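PDB 2P4S: purine nucleoside phosphorylase, which catalyses the phosphate-dependent cleavage of inosine, guanosine and their 2'-deoxy forms to free purine base and pentose 1-phosphate in purine salvage. Local coordinates for residues E97-L102 and M188-C193. Residues are numbered along the deposited sequence; the frame is centred on the assembly and turned at random.
Sequences EIATYL and MHLIGC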
loop_
_atom_site.group_PDB
_atom_site.type_symbol
_atom_site.label_atom_id
_atom_site.label_comp_id
_atom_site.label_asym_id
_atom_site.label_seq_id
_atom_site.Cartn_x
_atom_site.Cartn_y
_atom_site.Cartn_z
ATOM N N GLU A 97 -27.953 -6.404 15.258
ATOM C CA GLU A 97 -28.150 -5.795 16.596
ATOM C C GLU A 97 -28.238 -4.249 16.498
ATOM O O GLU A 97 -29.195 -3.611 17.021
ATOM C CB GLU A 97 -26.991 -6.114 17.582
ATOM C CG GLU A 97 -26.775 -7.557 18.118
ATOM C CD GLU A 97 -25.466 -7.663 19.009
ATOM O OE1 GLU A 97 -25.190 -6.702 19.812
ATOM O OE2 GLU A 97 -24.717 -8.692 18.918
ATOM N N ILE A 98 -27.215 -3.651 15.874
ATOM C CA ILE A 98 -27.140 -2.201 15.720
ATOM C C ILE A 98 -28.344 -1.691 14.909
ATOM O O ILE A 98 -28.986 -0.692 15.282
ATOM C CB ILE A 98 -25.769 -1.735 15.065
ATOM C CG1 ILE A 98 -24.568 -2.402 15.760
ATOM C CG2 ILE A 98 -25.683 -0.200 14.981
ATOM C CD1 ILE A 98 -23.193 -2.105 15.098
ATOM N N ALA A 99 -28.662 -2.375 13.811
ATOM C CA ALA A 99 -29.793 -1.934 12.968
ATOM C C ALA A 99 -31.102 -1.951 13.807
ATOM O O ALA A 99 -31.846 -0.959 13.858
ATOM C CB ALA A 99 -29.931 -2.824 11.704
ATOM N N THR A 100 -31.344 -3.098 14.468
ATOM C CA THR A 100 -32.550 -3.333 15.298
ATOM C C THR A 100 -32.643 -2.291 16.408
ATOM O O THR A 100 -33.719 -1.709 16.599
ATOM C CB THR A 100 -32.613 -4.773 15.847
ATOM O OG1 THR A 100 -32.860 -5.673 14.756
ATOM C CG2 THR A 100 -33.782 -4.928 16.825
ATOM N N TYR A 101 -31.502 -2.015 17.061
ATOM C CA TYR A 101 -31.403 -0.965 18.075
ATOM C C TYR A 101 -31.981 0.363 17.598
ATOM O O TYR A 101 -32.737 1.035 18.302
ATOM C CB TYR A 101 -29.940 -0.762 18.512
ATOM C CG TYR A 101 -29.780 0.333 19.526
ATOM C CD1 TYR A 101 -29.910 0.065 20.905
ATOM C CD2 TYR A 101 -29.523 1.646 19.123
ATOM C CE1 TYR A 101 -29.794 1.078 21.848
ATOM C CE2 TYR A 101 -29.406 2.672 20.049
ATOM C CZ TYR A 101 -29.538 2.374 21.434
ATOM O OH TYR A 101 -29.448 3.408 22.360
ATOM N N LEU A 102 -31.578 0.772 16.410
ATOM C CA LEU A 102 -32.048 2.050 15.858
ATOM C C LEU A 102 -33.505 1.941 15.352
ATOM O O LEU A 102 -34.294 2.847 15.537
ATOM C CB LEU A 102 -31.095 2.485 14.720
ATOM C CG LEU A 102 -29.626 2.763 15.140
ATOM C CD1 LEU A 102 -28.648 2.735 13.946
ATOM C CD2 LEU A 102 -29.577 4.094 15.846
ATOM N N MET A 188 -26.908 0.923 7.482
ATOM C CA MET A 188 -27.834 1.574 6.547
ATOM C C MET A 188 -28.580 0.556 5.650
ATOM O O MET A 188 -29.795 0.609 5.522
ATOM C CB MET A 188 -27.110 2.614 5.683
ATOM C CG MET A 188 -26.628 3.882 6.390
ATOM S SD MET A 188 -25.494 4.841 5.309
ATOM C CE MET A 188 -25.367 6.334 6.276
ATOM N N HIS A 189 -27.862 -0.385 5.064
ATOM C CA HIS A 189 -28.454 -1.427 4.244
ATOM C C HIS A 189 -29.461 -2.275 5.058
ATOM O O HIS A 189 -30.615 -2.484 4.640
ATOM C CB HIS A 189 -27.317 -2.296 3.693
ATOM C CG HIS A 189 -27.754 -3.600 3.102
ATOM N ND1 HIS A 189 -28.504 -3.688 1.944
ATOM C CD2 HIS A 189 -27.477 -4.878 3.471
ATOM C CE1 HIS A 189 -28.708 -4.963 1.658
ATOM N NE2 HIS A 189 -28.085 -5.705 2.564
ATOM N N LEU A 190 -29.021 -2.771 6.215
ATOM C CA LEU A 190 -29.867 -3.608 7.056
ATOM C C LEU A 190 -31.156 -2.883 7.469
ATOM O O LEU A 190 -32.204 -3.487 7.554
ATOM C CB LEU A 190 -29.094 -4.083 8.278
ATOM C CG LEU A 190 -28.006 -5.117 8.026
ATOM C CD1 LEU A 190 -27.346 -5.476 9.368
ATOM C CD2 LEU A 190 -28.558 -6.365 7.289
ATOM N N ILE A 191 -31.058 -1.577 7.698
ATOM C CA ILE A 191 -32.212 -0.706 7.919
ATOM C C ILE A 191 -33.117 -0.515 6.681
ATOM O O ILE A 191 -34.252 -0.081 6.833
ATOM C CB ILE A 191 -31.712 0.649 8.461
ATOM C CG1 ILE A 191 -31.289 0.478 9.942
ATOM C CG2 ILE A 191 -32.704 1.825 8.199
ATOM C CD1 ILE A 191 -30.517 1.659 10.484
ATOM N N GLY A 192 -32.607 -0.814 5.476
ATOM C CA GLY A 192 -33.344 -0.651 4.246
ATOM C C GLY A 192 -32.939 0.481 3.309
ATOM O O GLY A 192 -33.626 0.700 2.336
ATOM N N CYS A 193 -31.858 1.222 3.582
ATOM C CA CYS A 193 -31.306 2.161 2.574
ATOM C C CYS A 193 -30.900 1.428 1.297
ATOM O O CYS A 193 -30.162 0.415 1.353
ATOM C CB CYS A 193 -30.120 2.960 3.112
ATOM S SG CYS A 193 -30.506 3.999 4.519
#
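Between Ala-99 and its partners Leu-190 and Ile-191 there is no flat group at all: every side chain that touches is aliphatic, and the rings of the two segments, Tyr-101 and His-189, turn to other neighbours. Tyr-101 packs on Pro-139 and makes a cation-pi contact with Arg-105, while His-189 rests against Cys-316. The ring that adjoins the contact is Phe-155 of strand 152-158, on which both Leu-102 and Ile-191 pack. The small methyl of Ala-99 suits the place where the backbones of 97-102 and 188-193 come closest, its CA lying 5.7 Å from the CA of Ile-191. From there Ala-99 CB meets Leu-190 CB at 3.7 Å and Ile-191 CG1 at 4.0 Å, so it bears on the bases of two neighbouring side chains. Ile-191 branches at CB: CG1 lies beside the backbone N (chi1 -74°), which puts it against Ala-99, and the extended chain carries CD1 on to Leu-102 CD1, 4.1 Å away. These last two side chains cross at about a right angle and meet by their methyl ends.

Just beyond Ile-191, helix 178-191 ends in a Schellman motif. Gly-192 takes the positive phi (108°), where a side chain would press against the carbonyl O of Ile-191, and Cys-193 N bonds back to Met-188 O at 2.9 Å. The chain then enters strand 195-204, completing a beta-alpha-beta crossover from strand 161-167 past the intervening parallel strand 112-116. Between 97-102 and 188-193 the contact is wholly apolar, so the fit here probably depends on shape and buried hydrocarbon rather than on directional bonds.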